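Local atomic coordinates of cytokinin riboside 5'-monophosphate phosphoribohydrolase (Streptomyces coelicolor, PDB entry 5ZI9), a protein that belongs to the SLOG clan of Rossmann-like alpha/beta proteins and is present here as an assembly of six chains. Residues R56-S59 with E60-G64; R159-M162 with F163-A167; K228-M231 with L232-V235. All blocks are in the same frame, centred on the assembly; numbering follows the deposited sequence.

Contact 1 (R56-S59 with E60-G64)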
loop_
_atom_site.group_PDB
_atom_site.type_symbol
_atom_site.label_atom_id
_atom_site.label_comp_id
_atom_site.label_asym_id
_atom_site.label_seq_id
_atom_site.Cartn_x
_atom_site.Cartn_y
_atom_site.Cartn_z
ATOM N N ARG B 56 9.611 -1.772 1.492
ATOM C CA ARG B 56 10.841 -1.182 0.987
ATOM C C ARG B 56 11.044 -1.401 -0.490
ATOM O O ARG B 56 11.477 -0.504 -1.176
ATOM C CB ARG B 56 12.047 -1.793 1.710
ATOM C CG ARG B 56 12.184 -1.342 3.146
ATOM C CD ARG B 56 12.523 0.130 3.202
ATOM N NE ARG B 56 13.598 0.350 4.149
ATOM C CZ ARG B 56 14.478 1.330 4.081
ATOM N NH1 ARG B 56 14.446 2.217 3.104
ATOM N NH2 ARG B 56 15.412 1.430 5.015
ATOM N N ILE B 57 10.771 -2.617 -0.944
ATOM C CA ILE B 57 10.831 -2.976 -2.332
ATOM C C ILE B 57 9.835 -2.166 -3.144
ATOM O O ILE B 57 10.173 -1.671 -4.203
ATOM C CB ILE B 57 10.520 -4.469 -2.516
ATOM C CG1 ILE B 57 11.667 -5.294 -1.956
ATOM C CG2 ILE B 57 10.366 -4.812 -4.002
ATOM C CD1 ILE B 57 11.263 -6.719 -1.671
ATOM N N GLN B 58 8.605 -2.072 -2.644
ATOM C CA GLN B 58 7.574 -1.289 -3.288
ATOM C C GLN B 58 7.986 0.176 -3.393
ATOM O O GLN B 58 7.800 0.809 -4.422
ATOM C CB GLN B 58 6.259 -1.417 -2.519
ATOM C CG GLN B 58 5.018 -0.902 -3.252
ATOM C CD GLN B 58 3.879 -0.533 -2.319
ATOM O OE1 GLN B 58 4.096 -0.117 -1.165
ATOM N NE2 GLN B 58 2.663 -0.689 -2.796
ATOM N N SER B 59 8.561 0.718 -2.328
ATOM C CA SER B 59 9.079 2.090 -2.365
ATOM C C SER B 59 10.111 2.325 -3.484
ATOM O O SER B 59 10.104 3.354 -4.169
ATOM C CB SER B 59 9.708 2.446 -1.033
ATOM O OG SER B 59 8.722 2.354 -0.051
ATOM N N GLU B 60 11.003 1.359 -3.649
ATOM C CA GLU B 60 12.021 1.453 -4.676
ATOM C C GLU B 60 11.442 1.404 -6.077
ATOM O O GLU B 60 11.902 2.123 -6.936
ATOM C CB GLU B 60 13.098 0.378 -4.512
ATOM C CG GLU B 60 14.255 0.674 -5.453
ATOM C CD GLU B 60 15.551 0.028 -5.049
ATOM O OE1 GLU B 60 15.804 -1.111 -5.499
ATOM O OE2 GLU B 60 16.343 0.680 -4.347
ATOM N N PHE B 61 10.429 0.585 -6.302
ATOM C CA PHE B 61 9.685 0.636 -7.563
ATOM C C PHE B 61 9.070 1.995 -7.774
ATOM O O PHE B 61 9.141 2.530 -8.875
ATOM C CB PHE B 61 8.535 -0.352 -7.590
ATOM C CG PHE B 61 8.923 -1.689 -8.032
ATOM C CD1 PHE B 61 9.174 -1.927 -9.360
ATOM C CD2 PHE B 61 9.025 -2.722 -7.124
ATOM C CE1 PHE B 61 9.542 -3.188 -9.782
ATOM C CE2 PHE B 61 9.360 -3.990 -7.531
ATOM C CZ PHE B 61 9.632 -4.230 -8.876
ATOM N N ILE B 62 8.419 2.512 -6.726
ATOM C CA ILE B 62 7.799 3.809 -6.824
ATOM C C ILE B 62 8.798 4.864 -7.196
ATOM O O ILE B 62 8.472 5.704 -8.015
ATOM C CB ILE B 62 7.022 4.200 -5.555
ATOM C CG1 ILE B 62 5.727 3.378 -5.507
ATOM C CG2 ILE B 62 6.652 5.692 -5.543
ATOM C CD1 ILE B 62 5.225 3.153 -4.132
ATOM N N GLU B 63 9.993 4.815 -6.595
ATOM C CA GLU B 63 11.038 5.818 -6.821
ATOM C C GLU B 63 11.554 5.723 -8.235
ATOM O O GLU B 63 11.742 6.737 -8.902
ATOM C CB GLU B 63 12.180 5.624 -5.841
ATOM C CG GLU B 63 11.889 6.184 -4.462
ATOM C CD GLU B 63 12.433 5.369 -3.289
ATOM O OE1 GLU B 63 13.525 4.760 -3.388
ATOM O OE2 GLU B 63 11.732 5.355 -2.255
ATOM N N GLY B 64 11.764 4.499 -8.699
ATOM C CA GLY B 64 12.152 4.260 -10.080
ATOM C C GLY B 64 11.186 4.866 -11.086
ATOM O O GLY B 64 11.595 5.649 -11.911
#

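Contact 2 (R159-M162 with F163-A167)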
loop_
_atom_site.group_PDB
_atom_site.type_symbol
_atom_site.label_atom_id
_atom_site.label_comp_id
_atom_site.label_asym_id
_atom_site.label_seq_id
_atom_site.Cartn_x
_atom_site.Cartn_y
_atom_site.Cartn_z
ATOM N N ARG B 159 15.788 -3.411 -10.373
ATOM C CA ARG B 159 16.540 -2.854 -11.490
ATOM C C ARG B 159 16.345 -3.624 -12.789
ATOM O O ARG B 159 16.238 -3.018 -13.844
ATOM C CB ARG B 159 18.022 -2.745 -11.199
ATOM C CG ARG B 159 18.753 -1.965 -12.282
ATOM C CD ARG B 159 20.218 -1.787 -11.982
ATOM N NE ARG B 159 20.969 -3.020 -12.192
ATOM C CZ ARG B 159 22.262 -3.077 -12.447
ATOM N NH1 ARG B 159 22.817 -4.245 -12.634
ATOM N NH2 ARG B 159 23.019 -1.982 -12.521
ATOM N N LYS B 160 16.285 -4.945 -12.717
ATOM C CA LYS B 160 16.086 -5.792 -13.927
ATOM C C LYS B 160 14.873 -5.425 -14.744
ATOM O O LYS B 160 14.882 -5.496 -15.957
ATOM C CB LYS B 160 15.902 -7.247 -13.513
ATOM C CG LYS B 160 17.163 -8.029 -13.571
ATOM C CD LYS B 160 16.874 -9.411 -13.040
ATOM C CE LYS B 160 17.942 -10.438 -13.397
ATOM N NZ LYS B 160 19.183 -9.924 -14.049
ATOM N N MET B 161 13.817 -5.085 -14.050
ATOM C CA MET B 161 12.610 -4.753 -14.722
ATOM C C MET B 161 12.679 -3.363 -15.349
ATOM O O MET B 161 12.027 -3.131 -16.349
ATOM C CB MET B 161 11.422 -4.927 -13.797
ATOM C CG MET B 161 10.781 -3.681 -13.258
ATOM S SD MET B 161 9.270 -3.435 -14.173
ATOM C CE MET B 161 8.173 -2.967 -12.873
ATOM N N MET B 162 13.482 -2.453 -14.810
ATOM C CA MET B 162 13.615 -1.104 -15.393
ATOM C C MET B 162 14.344 -1.096 -16.783
ATOM O O MET B 162 14.042 -0.282 -17.694
ATOM C CB MET B 162 14.362 -0.196 -14.428
ATOM C CG MET B 162 13.791 -0.135 -13.016
ATOM S SD MET B 162 12.354 0.899 -12.877
ATOM C CE MET B 162 11.641 0.300 -11.346
ATOM N N PHE B 163 15.292 -2.026 -16.928
ATOM C CA PHE B 163 16.056 -2.207 -18.153
ATOM C C PHE B 163 15.155 -2.586 -19.290
ATOM O O PHE B 163 15.423 -2.194 -20.393
ATOM C CB PHE B 163 17.134 -3.298 -18.015
ATOM C CG PHE B 163 18.391 -2.860 -17.297
ATOM C CD1 PHE B 163 19.085 -1.730 -17.712
ATOM C CD2 PHE B 163 18.924 -3.610 -16.255
ATOM C CE1 PHE B 163 20.252 -1.333 -17.090
ATOM C CE2 PHE B 163 20.090 -3.216 -15.630
ATOM C CZ PHE B 163 20.757 -2.080 -16.047
ATOM N N VAL B 164 14.104 -3.356 -19.036
ATOM C CA VAL B 164 13.159 -3.762 -20.102
ATOM C C VAL B 164 12.016 -2.797 -20.329
ATOM O O VAL B 164 11.683 -2.477 -21.443
ATOM C CB VAL B 164 12.594 -5.146 -19.817
ATOM C CG1 VAL B 164 11.605 -5.559 -20.901
ATOM C CG2 VAL B 164 13.766 -6.135 -19.739
ATOM N N LYS B 165 11.431 -2.333 -19.248
ATOM C CA LYS B 165 10.262 -1.470 -19.276
ATOM C C LYS B 165 10.493 -0.166 -20.021
ATOM O O LYS B 165 9.581 0.340 -20.665
ATOM C CB LYS B 165 9.815 -1.173 -17.823
ATOM C CG LYS B 165 8.526 -0.352 -17.694
ATOM C CD LYS B 165 8.163 -0.059 -16.236
ATOM C CE LYS B 165 7.527 1.313 -16.061
ATOM N NZ LYS B 165 6.055 1.200 -15.972
ATOM N N TYR B 166 11.682 0.410 -19.874
ATOM C CA TYR B 166 11.966 1.742 -20.441
ATOM C C TYR B 166 12.740 1.656 -21.740
ATOM O O TYR B 166 13.056 2.695 -22.328
ATOM C CB TYR B 166 12.692 2.653 -19.427
ATOM C CG TYR B 166 11.802 2.984 -18.289
ATOM C CD1 TYR B 166 10.881 4.004 -18.382
ATOM C CD2 TYR B 166 11.814 2.210 -17.113
ATOM C CE1 TYR B 166 10.024 4.287 -17.340
ATOM C CE2 TYR B 166 10.922 2.463 -16.072
ATOM C CZ TYR B 166 10.051 3.505 -16.194
ATOM O OH TYR B 166 9.188 3.756 -15.192
ATOM N N ALA B 167 13.061 0.441 -22.183
ATOM C CA ALA B 167 13.800 0.247 -23.418
ATOM C C ALA B 167 12.939 -0.451 -24.480
ATOM O O ALA B 167 11.918 -1.066 -24.158
ATOM C CB ALA B 167 15.073 -0.524 -23.158
#

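Contact 3 (K228-M231 with L232-V235)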
loop_
_atom_site.group_PDB
_atom_site.type_symbol
_atom_site.label_atom_id
_atom_site.label_comp_id
_atom_site.label_asym_id
_atom_site.label_seq_id
_atom_site.Cartn_x
_atom_site.Cartn_y
_atom_site.Cartn_z
ATOM N N LYS B 228 15.306 -21.199 -35.515
ATOM C CA LYS B 228 14.703 -19.868 -35.580
ATOM C C LYS B 228 14.859 -19.049 -34.286
ATOM O O LYS B 228 14.638 -17.842 -34.305
ATOM C CB LYS B 228 13.201 -19.947 -35.940
ATOM C CG LYS B 228 12.827 -20.555 -37.308
ATOM C CD LYS B 228 11.648 -19.809 -37.986
ATOM C CE LYS B 228 10.522 -20.705 -38.517
ATOM N NZ LYS B 228 10.704 -21.236 -39.905
ATOM N N ASP B 229 15.177 -19.707 -33.168
ATOM C CA ASP B 229 15.439 -19.025 -31.880
ATOM C C ASP B 229 16.774 -18.256 -31.886
ATOM O O ASP B 229 16.949 -17.302 -31.113
ATOM C CB ASP B 229 15.410 -20.014 -30.682
ATOM C CG ASP B 229 13.999 -20.559 -30.366
ATOM O OD1 ASP B 229 12.966 -19.885 -30.579
ATOM O OD2 ASP B 229 13.909 -21.697 -29.889
ATOM N N LEU B 230 17.704 -18.674 -32.751
ATOM C CA LEU B 230 18.976 -17.958 -32.983
ATOM C C LEU B 230 18.863 -16.716 -33.887
ATOM O O LEU B 230 19.817 -15.963 -34.000
ATOM C CB LEU B 230 20.014 -18.932 -33.548
ATOM C CG LEU B 230 20.261 -20.182 -32.691
ATOM C CD1 LEU B 230 21.605 -20.822 -32.991
ATOM C CD2 LEU B 230 20.223 -19.844 -31.209
ATOM N N MET B 231 17.682 -16.490 -34.462
ATOM C CA MET B 231 17.356 -15.288 -35.207
ATOM C C MET B 231 16.864 -14.154 -34.308
ATOM O O MET B 231 16.578 -13.049 -34.789
ATOM C CB MET B 231 16.220 -15.584 -36.154
ATOM C CG MET B 231 16.366 -16.844 -36.961
ATOM S SD MET B 231 16.842 -16.416 -38.611
ATOM C CE MET B 231 18.626 -16.397 -38.368
ATOM N N LEU B 232 16.729 -14.428 -33.012
ATOM C CA LEU B 232 16.227 -13.432 -32.056
ATOM C C LEU B 232 17.276 -12.403 -31.675
ATOM O O LEU B 232 16.967 -11.437 -30.977
ATOM C CB LEU B 232 15.653 -14.115 -30.807
ATOM C CG LEU B 232 14.517 -15.110 -31.102
ATOM C CD1 LEU B 232 14.105 -15.822 -29.825
ATOM C CD2 LEU B 232 13.329 -14.379 -31.719
ATOM N N PHE B 233 18.503 -12.627 -32.122
ATOM C CA PHE B 233 19.547 -11.650 -32.002
ATOM C C PHE B 233 20.321 -11.576 -33.306
ATOM O O PHE B 233 20.174 -12.454 -34.124
ATOM C CB PHE B 233 20.462 -12.000 -30.845
ATOM C CG PHE B 233 21.136 -13.359 -30.952
ATOM C CD1 PHE B 233 20.504 -14.513 -30.511
ATOM C CD2 PHE B 233 22.435 -13.473 -31.424
ATOM C CE1 PHE B 233 21.140 -15.742 -30.566
ATOM C CE2 PHE B 233 23.085 -14.714 -31.476
ATOM C CZ PHE B 233 22.439 -15.848 -31.049
ATOM N N HIS B 234 21.100 -10.512 -33.508
ATOM C CA HIS B 234 22.028 -10.409 -34.651
ATOM C C HIS B 234 23.413 -10.178 -34.068
ATOM O O HIS B 234 23.549 -9.554 -33.048
ATOM C CB HIS B 234 21.633 -9.295 -35.657
ATOM C CG HIS B 234 20.141 -9.056 -35.777
ATOM N ND1 HIS B 234 19.417 -9.331 -36.926
ATOM C CD2 HIS B 234 19.238 -8.548 -34.892
ATOM C CE1 HIS B 234 18.144 -9.006 -36.742
ATOM N NE2 HIS B 234 18.007 -8.531 -35.516
ATOM N N VAL B 235 24.432 -10.723 -34.696
ATOM C CA VAL B 235 25.792 -10.462 -34.334
ATOM C C VAL B 235 26.417 -9.570 -35.409
ATOM O O VAL B 235 26.299 -9.835 -36.589
ATOM C CB VAL B 235 26.574 -11.759 -34.246
ATOM C CG1 VAL B 235 28.031 -11.497 -33.846
ATOM C CG2 VAL B 235 25.878 -12.708 -33.279
#

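Contact 1 (R56-S59 with E60-G64)
Glu60, Phe61, Ile62 and Glu63 donate their backbone N-H groups to the carbonyl oxygens of Arg56, Ile57, Gln58 and Ser59, so the two segments are consecutive turns of one alpha-helix, 50-67. The two central bonds are the straight ones: Phe61 N lies 3.1 Å from Ile57 O and Ile62 N 2.9 Å from Gln58 O, both with N-H...O angles of 164°, while the outer two are more bent.

Regular i to i+4 spacing turns equivalent side chains to the same side. Ile57 and Phe61 lie alongside each other, pointing the same way. The CG2 branch of Ile57 rests 3.8 Å from Phe61 CE2. Phe61 has CG anti to its carbonyl carbon (chi1 -86°), which brings the ring back beside the preceding turn and leaves CD2 3.3 Å from Ile57 O. Gln58 and Ile62 run alongside each other less closely, with Gln58 CG 4.2 Å from Ile62 CD1. On another side, Glu63 bends at chi2 (143°) and lays its carboxylate near Ser59, OE2 approaching Ser59 CB at 3.7 Å. Two acceptors, Glu63 OE2 and Ser59 O, sit 3.2 Å apart there, an approach that is not itself attractive.

The polar ends of Arg56, Ser59 and Glu60 have partners outside the two segments. Ser59 OG bonds back to Leu55 O within the helix, Arg56 forms a salt bridge with Glu63 of the second subunit and its NE bonds a citrate anion, and Glu60 is gripped by both Arg154 and the backbone N of Tyr155. Gln58 and Phe61 meet their own counterparts in the third subunit, which makes this helix part of the assembly interface. Within the chain, Glu60 and Phe61 pack on helix 156-165, which leads into strand 167-172 of the central parallel sheet.

Contact 2 (R159-M162 with F163-A167)
Met162 and Tyr166 make a Met-aromatic contact at the C-terminal end of helix 156-165, where this Rossmann-like fold passes from helix into strand 167-172. The sulfur, Met162 SD, stands 5.2 Å from the ring centroid and 76° off its normal, so it meets the ring at its edge, beside CE2.

Arg159 packs on Phe163: Phe163 CE2 comes over one face of the guanidinium, 3.6 Å from Arg159 NE, with the two planes 60° apart. A bend at chi3 (75°) folds the arginine onto the ring, and NH2 goes on to bond Leu133 O. Lys165 runs alongside Met161 and ends at Asp50 of the third subunit, while Lys160 is held by Asp181, Glu182 and Glu185.

The backbone bonding is uneven. Lys165 N reaches Met161 O at 3.1 Å, and the same oxygen receives a weak bond from Val164 N; the bond from Phe163 N to Arg159 O is weak too. Tyr166 N approaches Met162 O from above the carbonyl plane at 3.3 Å, and that oxygen also lies in the plane of the Tyr166 ring, 3.4 Å from CD2.

Contact 3 (K228-M231 with L232-V235)
Leu232 folds back over the carbonyl of Asp229, and Phe233 does the same to that of Leu230, making a compact inner side to the turn that precedes strand 234-236. Leu232 CG comes within 3.3 Å of Asp229 O, and CD1 of the same leucine is 3.5 Å from that oxygen. The Phe233 ring takes Leu230 O over one face, offset toward the rim, with CE1 3.7 Å from the oxygen. Its CG stands between the backbone N and the carbonyl carbon (chi1 59°), a setting that brings the ring over Leu230 O, while Val235 CG2 meets the ring at its edge. The apolar touch between Leu230 CD2 and Phe233 CE1 is wider, at 4.3 Å.

Backbone bonding across the turn is slight: Leu232 N reaches Asp229 O in a weak bond of 3.5 Å. The outer side is looser still. Lys228 and Met231 are exposed and touch crystal neighbours, so their conformations may partly reflect the lattice. Asp229, between the two regimes, directs OD2 to the backbone N of Ala226.

Inward, Leu232 leans on Leu187 and Val190 of helix 177-191, and Phe233 lies against Ile200 and Leu202. Strand 200-203, helix 205-220 and strand 234-236 form a beta-alpha-beta crossover of the parallel sheet, and this turn belongs to the return connection that delivers the chain to its outer strand.

Overall arrangement
Contacts 1 and 2 are two turns of different helices that meet directly: their centres are about 14 Å apart, and Phe61 CE1 of contact 1 lies 3.4 Å from Met161 CE of contact 2, with Met162 CE reaching the same ring. Both also touch the third subunit, so the packing of the two helices adjoins the interface with that subunit. Contact 3 stands apart, its centre about 21 Å from that of contact 2 and about 34 Å from that of contact 1, on the other side of the chain's centre from the latter. Citrate, probably from crystallisation though such anions often mark pockets, bonds Arg56 NE; citrate also lies about 5 Å from the Arg159 side chain and, not necessarily the same ion, about 6 Å from that of Asp229.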